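Local coordinates for amino acid amide racemase (Ochrobactrum anthropi, PDB 6GIO), which belongs to the class-III aminotransferase family, enzymes of the PLP-dependent aminotransferase fold, and binds pyridoxal-5'-phosphate, at residues 96-101 and 249-254; 130-135 and 201-206; 320-325 and 349-354. All blocks are in the same frame, centred on the assembly; numbering follows the deposited sequence.

Interaction 1: residues 96-101 and 249-254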
loop_
_atom_site.group_PDB
_atom_site.type_symbol
_atom_site.label_atom_id
_atom_site.label_comp_id
_atom_site.label_asym_id
_atom_site.label_seq_id
_atom_site.Cartn_x
_atom_site.Cartn_y
_atom_site.Cartn_z
ATOM N N ARG C 96 8.804 -21.977 -2.556
ATOM C CA ARG C 96 9.907 -22.849 -2.260
ATOM C C ARG C 96 10.410 -22.688 -0.818
ATOM O O ARG C 96 10.658 -23.673 -0.168
ATOM C CB ARG C 96 11.051 -22.574 -3.260
ATOM C CG ARG C 96 12.278 -23.473 -3.142
ATOM C CD ARG C 96 13.363 -23.112 -4.174
ATOM N NE ARG C 96 13.613 -21.665 -4.216
ATOM C CZ ARG C 96 14.464 -21.001 -3.428
ATOM N NH1 ARG C 96 15.211 -21.638 -2.521
ATOM N NH2 ARG C 96 14.575 -19.684 -3.553
ATOM N N ILE C 97 10.582 -21.458 -0.319
ATOM C CA ILE C 97 11.132 -21.295 1.030
ATOM C C ILE C 97 10.128 -21.446 2.179
ATOM O O ILE C 97 10.504 -21.432 3.344
ATOM C CB ILE C 97 11.902 -19.955 1.200
ATOM C CG1 ILE C 97 10.976 -18.752 1.260
ATOM C CG2 ILE C 97 12.948 -19.811 0.113
ATOM C CD1 ILE C 97 11.631 -17.500 1.855
ATOM N N THR C 98 8.843 -21.545 1.879
ATOM C CA THR C 98 7.873 -21.610 2.935
ATOM C C THR C 98 7.311 -23.025 2.926
ATOM O O THR C 98 6.754 -23.462 1.947
ATOM C CB THR C 98 6.752 -20.554 2.770
ATOM O OG1 THR C 98 7.328 -19.237 2.601
ATOM C CG2 THR C 98 5.845 -20.541 4.003
ATOM N N PRO C 99 7.471 -23.761 4.027
ATOM C CA PRO C 99 6.875 -25.103 4.000
ATOM C C PRO C 99 5.357 -25.031 3.863
ATOM O O PRO C 99 4.714 -24.053 4.278
ATOM C CB PRO C 99 7.258 -25.687 5.352
ATOM C CG PRO C 99 7.406 -24.495 6.249
ATOM C CD PRO C 99 7.920 -23.371 5.375
ATOM N N GLY C 100 4.791 -26.066 3.283
ATOM C CA GLY C 100 3.393 -26.056 2.944
ATOM C C GLY C 100 3.028 -27.305 2.177
ATOM O O GLY C 100 3.891 -27.961 1.617
ATOM N N ASN C 101 1.748 -27.627 2.186
ATOM C CA ASN C 101 1.243 -28.839 1.498
ATOM C C ASN C 101 0.147 -28.453 0.503
ATOM O O ASN C 101 -0.512 -27.461 0.733
ATOM C CB ASN C 101 0.755 -29.856 2.517
ATOM C CG ASN C 101 1.891 -30.481 3.290
ATOM O OD1 ASN C 101 1.805 -30.611 4.500
ATOM N ND2 ASN C 101 2.958 -30.843 2.606
ATOM N N LEU C 249 15.922 -18.628 12.305
ATOM C CA LEU C 249 15.395 -19.602 11.334
ATOM C C LEU C 249 14.725 -18.743 10.293
ATOM O O LEU C 249 14.497 -17.559 10.540
ATOM C CB LEU C 249 14.403 -20.571 11.967
ATOM C CG LEU C 249 14.884 -21.601 13.006
ATOM C CD1 LEU C 249 13.666 -22.203 13.705
ATOM C CD2 LEU C 249 15.717 -22.718 12.382
ATOM N N MET C 250 14.414 -19.317 9.138
ATOM C CA MET C 250 13.911 -18.521 8.036
ATOM C C MET C 250 12.595 -17.866 8.466
ATOM O O MET C 250 12.415 -16.660 8.314
ATOM C CB MET C 250 13.738 -19.374 6.768
ATOM C CG MET C 250 13.216 -18.573 5.554
ATOM S SD MET C 250 14.269 -17.164 5.042
ATOM C CE MET C 250 15.220 -17.922 3.724
ATOM N N HIS C 251 11.697 -18.663 9.037
ATOM C CA HIS C 251 10.418 -18.142 9.550
ATOM C C HIS C 251 10.313 -18.289 11.053
ATOM O O HIS C 251 10.582 -19.372 11.604
ATOM C CB HIS C 251 9.246 -18.868 8.907
ATOM C CG HIS C 251 9.341 -18.959 7.424
ATOM N ND1 HIS C 251 9.231 -17.850 6.608
ATOM C CD2 HIS C 251 9.521 -20.028 6.606
ATOM C CE1 HIS C 251 9.367 -18.235 5.351
ATOM N NE2 HIS C 251 9.544 -19.550 5.322
ATOM N N CYS C 252 9.911 -17.210 11.726
ATOM C CA CYS C 252 9.814 -17.275 13.165
ATOM C C CYS C 252 8.882 -18.380 13.617
ATOM O O CYS C 252 9.052 -18.904 14.671
ATOM C CB CYS C 252 9.377 -15.958 13.771
ATOM S SG CYS C 252 9.382 -15.978 15.591
ATOM N N PHE C 253 7.863 -18.712 12.843
ATOM C CA PHE C 253 6.934 -19.775 13.297
ATOM C C PHE C 253 7.587 -21.146 13.356
ATOM O O PHE C 253 7.045 -22.065 14.022
ATOM C CB PHE C 253 5.670 -19.819 12.441
ATOM C CG PHE C 253 5.879 -20.282 11.031
ATOM C CD1 PHE C 253 5.896 -21.646 10.721
ATOM C CD2 PHE C 253 5.944 -19.369 9.974
ATOM C CE1 PHE C 253 6.035 -22.071 9.414
ATOM C CE2 PHE C 253 6.040 -19.803 8.649
ATOM C CZ PHE C 253 6.095 -21.148 8.375
ATOM N N GLN C 254 8.732 -21.309 12.690
ATOM C CA GLN C 254 9.422 -22.603 12.730
ATOM C C GLN C 254 10.039 -22.896 14.106
ATOM O O GLN C 254 10.365 -24.035 14.385
ATOM C CB GLN C 254 10.498 -22.716 11.629
ATOM C CG GLN C 254 9.944 -22.698 10.230
ATOM C CD GLN C 254 10.979 -22.650 9.137
ATOM O OE1 GLN C 254 11.796 -21.724 9.054
ATOM N NE2 GLN C 254 10.875 -23.606 8.213
#

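Interaction 2: residues 130-135 and 201-206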
loop_
_atom_site.group_PDB
_atom_site.type_symbol
_atom_site.label_atom_id
_atom_site.label_comp_id
_atom_site.label_asym_id
_atom_site.label_seq_id
_atom_site.Cartn_x
_atom_site.Cartn_y
_atom_site.Cartn_z
ATOM N N SER C 130 -17.548 -15.719 9.508
ATOM C CA SER C 130 -17.432 -14.289 9.715
ATOM C C SER C 130 -16.572 -13.901 10.902
ATOM O O SER C 130 -16.156 -12.739 11.021
ATOM C CB SER C 130 -18.862 -13.712 9.891
ATOM O OG SER C 130 -19.542 -14.372 10.978
ATOM N N ARG C 131 -16.334 -14.857 11.798
ATOM C CA ARG C 131 -15.628 -14.584 13.040
ATOM C C ARG C 131 -14.103 -14.781 12.916
ATOM O O ARG C 131 -13.623 -15.647 12.152
ATOM C CB ARG C 131 -16.169 -15.468 14.150
ATOM C CG ARG C 131 -17.627 -15.205 14.491
ATOM C CD ARG C 131 -18.026 -16.118 15.633
ATOM N NE ARG C 131 -19.478 -16.306 15.771
ATOM C CZ ARG C 131 -20.261 -15.578 16.557
ATOM N NH1 ARG C 131 -19.780 -14.561 17.281
ATOM N NH2 ARG C 131 -21.556 -15.870 16.600
ATOM N N ILE C 132 -13.369 -13.960 13.679
ATOM C CA ILE C 132 -11.910 -13.944 13.651
ATOM C C ILE C 132 -11.327 -14.000 15.070
ATOM O O ILE C 132 -11.800 -13.296 15.937
ATOM C CB ILE C 132 -11.369 -12.674 12.916
ATOM C CG1 ILE C 132 -11.734 -12.712 11.424
ATOM C CG2 ILE C 132 -9.853 -12.554 13.076
ATOM C CD1 ILE C 132 -11.160 -13.859 10.628
ATOM N N ILE C 133 -10.284 -14.803 15.288
ATOM C CA ILE C 133 -9.588 -14.827 16.586
ATOM C C ILE C 133 -8.308 -14.009 16.438
ATOM O O ILE C 133 -7.542 -14.217 15.533
ATOM C CB ILE C 133 -9.322 -16.250 17.101
ATOM C CG1 ILE C 133 -10.659 -17.001 17.264
ATOM C CG2 ILE C 133 -8.587 -16.232 18.452
ATOM C CD1 ILE C 133 -10.526 -18.504 17.205
ATOM N N SER C 134 -8.121 -13.076 17.339
ATOM C CA SER C 134 -6.919 -12.275 17.390
ATOM C C SER C 134 -6.406 -12.093 18.860
ATOM O O SER C 134 -7.037 -12.561 19.808
ATOM C CB SER C 134 -7.260 -10.945 16.768
ATOM O OG SER C 134 -6.145 -10.115 16.738
ATOM N N PHE C 135 -5.267 -11.426 19.045
ATOM C CA PHE C 135 -4.708 -11.220 20.380
ATOM C C PHE C 135 -4.730 -9.782 20.828
ATOM O O PHE C 135 -4.491 -8.901 20.036
ATOM C CB PHE C 135 -3.276 -11.776 20.484
ATOM C CG PHE C 135 -3.277 -13.257 20.623
ATOM C CD1 PHE C 135 -3.497 -13.836 21.865
ATOM C CD2 PHE C 135 -3.242 -14.059 19.513
ATOM C CE1 PHE C 135 -3.605 -15.214 21.990
ATOM C CE2 PHE C 135 -3.366 -15.445 19.631
ATOM C CZ PHE C 135 -3.519 -16.019 20.879
ATOM N N ALA C 201 -10.729 -17.826 10.785
ATOM C CA ALA C 201 -9.302 -17.834 10.978
ATOM C C ALA C 201 -8.883 -17.337 12.339
ATOM O O ALA C 201 -9.608 -16.566 12.976
ATOM C CB ALA C 201 -8.688 -16.931 9.938
ATOM N N VAL C 202 -7.680 -17.737 12.759
ATOM C CA VAL C 202 -7.014 -17.181 13.942
ATOM C C VAL C 202 -5.777 -16.539 13.417
ATOM O O VAL C 202 -5.068 -17.160 12.606
ATOM C CB VAL C 202 -6.645 -18.255 15.019
ATOM C CG1 VAL C 202 -5.972 -19.469 14.415
ATOM C CG2 VAL C 202 -5.782 -17.675 16.140
ATOM N N PHE C 203 -5.521 -15.304 13.881
ATOM C CA PHE C 203 -4.319 -14.573 13.515
ATOM C C PHE C 203 -3.296 -14.571 14.614
ATOM O O PHE C 203 -3.575 -14.098 15.744
ATOM C CB PHE C 203 -4.642 -13.138 13.179
ATOM C CG PHE C 203 -5.168 -12.935 11.783
ATOM C CD1 PHE C 203 -6.457 -13.315 11.459
ATOM C CD2 PHE C 203 -4.379 -12.295 10.808
ATOM C CE1 PHE C 203 -6.964 -13.096 10.172
ATOM C CE2 PHE C 203 -4.869 -12.068 9.544
ATOM C CZ PHE C 203 -6.170 -12.463 9.213
ATOM N N ILE C 204 -2.090 -15.007 14.260
ATOM C CA ILE C 204 -1.008 -15.267 15.240
ATOM C C ILE C 204 0.249 -14.499 14.874
ATOM O O ILE C 204 0.813 -14.734 13.774
ATOM C CB ILE C 204 -0.613 -16.759 15.252
ATOM C CG1 ILE C 204 -1.747 -17.643 15.753
ATOM C CG2 ILE C 204 0.627 -16.986 16.102
ATOM C CD1 ILE C 204 -1.493 -19.131 15.508
ATOM N N GLU C 205 0.667 -13.570 15.739
ATOM C CA GLU C 205 2.045 -13.115 15.734
ATOM C C GLU C 205 2.901 -14.127 16.544
ATOM O O GLU C 205 2.616 -14.368 17.723
ATOM C CB GLU C 205 2.183 -11.739 16.413
ATOM C CG GLU C 205 1.466 -10.570 15.763
ATOM C CD GLU C 205 1.922 -9.236 16.350
ATOM O OE1 GLU C 205 1.134 -8.496 16.920
ATOM O OE2 GLU C 205 3.096 -8.913 16.249
ATOM N N PRO C 206 3.963 -14.682 15.941
ATOM C CA PRO C 206 4.829 -15.641 16.652
ATOM C C PRO C 206 5.737 -15.012 17.700
ATOM O O PRO C 206 6.230 -15.706 18.563
ATOM C CB PRO C 206 5.623 -16.307 15.546
ATOM C CG PRO C 206 5.653 -15.314 14.428
ATOM C CD PRO C 206 4.409 -14.461 14.551
HETATM O O HOH W 1 -3.289 -11.572 16.796
#

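Interaction 3: residues 320-325 and 349-354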
loop_
_atom_site.group_PDB
_atom_site.type_symbol
_atom_site.label_atom_id
_atom_site.label_comp_id
_atom_site.label_asym_id
_atom_site.label_seq_id
_atom_site.Cartn_x
_atom_site.Cartn_y
_atom_site.Cartn_z
ATOM N N GLN C 320 21.099 -18.338 10.134
ATOM C CA GLN C 320 22.078 -18.926 11.046
ATOM C C GLN C 320 22.921 -17.783 11.651
ATOM O O GLN C 320 23.073 -17.693 12.842
ATOM C CB GLN C 320 22.930 -19.983 10.340
ATOM C CG GLN C 320 22.129 -21.185 9.813
ATOM C CD GLN C 320 21.061 -20.841 8.740
ATOM O OE1 GLN C 320 21.293 -20.039 7.803
ATOM N NE2 GLN C 320 19.873 -21.456 8.887
ATOM N N ARG C 321 23.389 -16.859 10.845
ATOM C CA ARG C 321 24.148 -15.754 11.395
ATOM C C ARG C 321 23.379 -14.935 12.451
ATOM O O ARG C 321 23.940 -14.564 13.483
ATOM C CB ARG C 321 24.656 -14.863 10.284
ATOM C CG ARG C 321 25.629 -13.825 10.787
ATOM C CD ARG C 321 26.161 -12.951 9.677
ATOM N NE ARG C 321 27.115 -11.981 10.214
ATOM C CZ ARG C 321 26.831 -10.756 10.673
ATOM N NH1 ARG C 321 25.604 -10.267 10.696
ATOM N NH2 ARG C 321 27.795 -10.007 11.149
ATOM N N SER C 322 22.093 -14.679 12.216
ATOM C CA SER C 322 21.322 -13.831 13.120
ATOM C C SER C 322 21.140 -14.512 14.504
ATOM O O SER C 322 21.160 -13.835 15.542
ATOM C CB SER C 322 19.972 -13.467 12.493
ATOM O OG SER C 322 20.153 -12.757 11.282
ATOM N N GLU C 323 20.967 -15.833 14.537
ATOM C CA GLU C 323 20.996 -16.550 15.822
ATOM C C GLU C 323 22.286 -16.289 16.593
ATOM O O GLU C 323 22.258 -16.017 17.790
ATOM C CB GLU C 323 20.875 -18.066 15.633
ATOM C CG GLU C 323 21.074 -18.847 16.919
ATOM C CD GLU C 323 20.494 -20.249 16.823
ATOM O OE1 GLU C 323 21.108 -21.122 16.181
ATOM O OE2 GLU C 323 19.414 -20.498 17.384
ATOM N N ARG C 324 23.416 -16.396 15.905
ATOM C CA ARG C 324 24.717 -16.272 16.559
ATOM C C ARG C 324 24.979 -14.820 16.995
ATOM O O ARG C 324 25.273 -14.553 18.142
ATOM C CB ARG C 324 25.822 -16.845 15.647
ATOM C CG ARG C 324 27.244 -16.809 16.227
ATOM C CD ARG C 324 28.274 -17.296 15.219
ATOM N NE ARG C 324 28.469 -16.356 14.104
ATOM C CZ ARG C 324 29.183 -15.229 14.175
ATOM N NH1 ARG C 324 29.769 -14.863 15.314
ATOM N NH2 ARG C 324 29.288 -14.445 13.108
ATOM N N VAL C 325 24.796 -13.883 16.083
ATOM C CA VAL C 325 25.120 -12.466 16.291
ATOM C C VAL C 325 24.089 -11.810 17.238
ATOM O O VAL C 325 24.434 -11.000 18.117
ATOM C CB VAL C 325 25.221 -11.807 14.873
ATOM C CG1 VAL C 325 24.726 -10.380 14.796
ATOM C CG2 VAL C 325 26.648 -11.942 14.350
ATOM N N ARG C 349 14.126 -13.123 19.787
ATOM C CA ARG C 349 14.862 -14.186 19.155
ATOM C C ARG C 349 15.759 -13.580 18.133
ATOM O O ARG C 349 15.322 -12.686 17.383
ATOM C CB ARG C 349 13.966 -15.176 18.490
ATOM C CG ARG C 349 12.947 -15.830 19.355
ATOM C CD ARG C 349 12.383 -16.973 18.541
ATOM N NE ARG C 349 11.311 -17.719 19.202
ATOM C CZ ARG C 349 11.491 -18.757 20.006
ATOM N NH1 ARG C 349 12.717 -19.160 20.306
ATOM N NH2 ARG C 349 10.441 -19.395 20.527
ATOM N N GLY C 350 16.993 -14.087 18.069
ATOM C CA GLY C 350 17.944 -13.668 17.060
ATOM C C GLY C 350 18.110 -12.162 17.098
ATOM O O GLY C 350 18.367 -11.598 18.148
ATOM N N LEU C 351 17.919 -11.499 15.964
ATOM C CA LEU C 351 18.049 -10.043 15.910
ATOM C C LEU C 351 16.711 -9.273 16.058
ATOM O O LEU C 351 16.578 -8.122 15.629
ATOM C CB LEU C 351 18.826 -9.646 14.650
ATOM C CG LEU C 351 20.345 -9.912 14.725
ATOM C CD1 LEU C 351 20.945 -9.838 13.340
ATOM C CD2 LEU C 351 21.059 -8.947 15.676
ATOM N N ALA C 352 15.730 -9.922 16.690
ATOM C CA ALA C 352 14.497 -9.258 17.121
ATOM C C ALA C 352 14.573 -9.212 18.630
ATOM O O ALA C 352 14.290 -10.194 19.303
ATOM C CB ALA C 352 13.263 -10.022 16.655
ATOM N N ILE C 353 14.973 -8.055 19.156
ATOM C CA ILE C 353 15.334 -7.965 20.541
ATOM C C ILE C 353 14.625 -6.839 21.225
ATOM O O ILE C 353 14.620 -5.718 20.720
ATOM C CB ILE C 353 16.881 -7.771 20.691
ATOM C CG1 ILE C 353 17.582 -9.037 20.221
ATOM C CG2 ILE C 353 17.263 -7.462 22.132
ATOM C CD1 ILE C 353 19.023 -8.808 19.775
ATOM N N GLY C 354 14.059 -7.151 22.392
ATOM C CA GLY C 354 13.398 -6.151 23.234
ATOM C C GLY C 354 14.059 -6.023 24.586
ATOM O O GLY C 354 14.461 -7.022 25.170
#

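Interaction 1: residues 96-101 and 249-254
His251 reaches from the loop after strand 234-238 to Ile97, near the C-terminal end of helix 85-97, joining two parts of the large, PLP-binding domain of the aminotransferase fold. Its NE2 donates a hydrogen bond to Ile97 O, with the two atoms 2.9 Å apart and an N-H...O angle of 157°. The oxygen sits at the edge of the imidazole, near the ring plane, whereas NE2 stands 45° out of the carbonyl plane and so approaches that group from above. Histidine suits this place because NE2 supplies a ring N-H that gives Ile97 O a partner from the facing loop.

Apolar contacts flank the bond. Ile97 holds CG1 between its backbone N and carbonyl carbon (chi1 73°), and CD1 beyond it comes within 4.1 Å of Met250 CE, the two side chains crossing at about a right angle. Met250, unbranched and bent at chi2 and chi3, can fold to meet it. Pro99 works by its rigid ring: CD meets His251 CD2 at 3.9 Å and Phe253 CZ at 4.2 Å, tip to tip in both cases. Its CG lies 4.1 Å from Gln254 NE2. Thr98 turns its methyl CG2 to the edge of the Phe253 ring, while its OG1 hydrogen-bonds back to Leu94 O in the helix.

Further out, Leu310 and Glu314 of helix 300-315 touch Ile97, and Glu314 also touches Met250. Glu239 accepts hydrogen bonds from the backbone N atoms of Cys252 and Phe253, tying down the start of the 3-10 turn. Met250 CG lies over one face of the imidazole, toward the rim. The histidine is positioned from its own loop as well: Gln254 OE1 accepts a hydrogen bond from His251 N, 3.1 Å away.

Interaction 2: residues 130-135 and 201-206
Ile133 and Val202 lie side by side on neighbouring parallel strands, and their CG2 methyls meet at 3.9 Å as the side chains cross obliquely. Both carry CG2 anti to the backbone N, and Cys228 of helix 220-229 packs against the pair.

On the other face of the sheet the bumps differ in size. Ala201 offers just a CB, and the long arm of Ile132 lies beside it, with CD1 4.0 Å from that CB. The other branch of Ile132, CG2, rests against Phe203 CD1 at 3.8 Å, so the branched side chain fills the hollow between a small neighbour and a large one. Leu123 of helix 112-127 touches both Ala201 and Phe203 there.

Two nearly straight backbone bonds hold the strands together: Ile133 N to Ala201 O, 3.0 Å, and Phe203 N to Ile133 O, 2.8 Å. Farther along, a water replaces the next direct bond, accepting from Phe135 N at 3.0 Å and donating to Phe203 O at 2.8 Å. It sits in the plane of the Phe135 ring, at its edge.

Glu205 follows the C-terminal end of its strand into the pocket and touches PLP, its carboxylate held by Tyr139 N and Ser209 OG. These parallel strands, helix-covered on both faces, belong to the mixed seven-stranded central sheet of the large domain of fold-type I PLP enzymes.

Interaction 3: residues 320-325 and 349-354
Leu351 projects from a tight beta hairpin onto Ser322 and Val325 of helix 318-339, in the smaller domain of the aminotransferase fold, which is built from both chain ends. The hairpin links strands 343-349 and 352-357 through a type II' turn from Arg349 to Ala352, closed by the bond from Ala352 N to Arg349 O, 2.9 Å long.

From CB, the leucine chain turns CG beside its own backbone N and anti to the carbonyl carbon (chi1 -75°). This brings Leu351 CG to 4.1 Å from Ser322 O, beside the helix backbone. There it forks. Leu351 CD1 lies 3.7 Å from Ser322 OG. The same methyl also touches the CB of that serine and nears Val325 CG1, to which Leu351 CD2 is the nearest atom at 4.0 Å. Leucine suits the spot because its forked end can touch both residues, which lie three apart, almost one helical turn. Serine, being small, lets the methyl come close, and its hydroxyl is satisfied within the helix by Leu318 O.

Gly350 brings the turn itself against the helix. Its CA is 3.6 Å from Ser322 O in a CA-H...O contact, bent at 122°, and 4.4 Å from Glu323 CA. Its positive phi of 55° is a conformation that glycine adopts easily. Outside the pair, Arg246 NH1 bonds to Leu351 O, and Ile353 packs farther down the same helix on Phe329 and Leu333. Behind Val325, Arg321 bonds to Leu404 O and lays its guanidinium against the valine, whose CG2 stands 3.8 Å above the centre of that flat group.

In the fold
From the N terminus, the chain first meets interaction 1 at the end of helix 85-97. It then passes strand 131-135, and strand 199-204 returns beside it to close interaction 2, a loop nested wholly inside the longer one that interaction 1 closes at 249-254. The two touch where Pro206 CB packs on Cys252 SG, at 3.8 Å, so the segment just beyond strand 199-204 packs on the loop after strand 234-238. Interaction 3 follows in series, crossing neither: helix 318-339 and strand 343-349 form a short loop that the hairpin closes in the smaller domain. Its centre is about 17 Å from that of interaction 1.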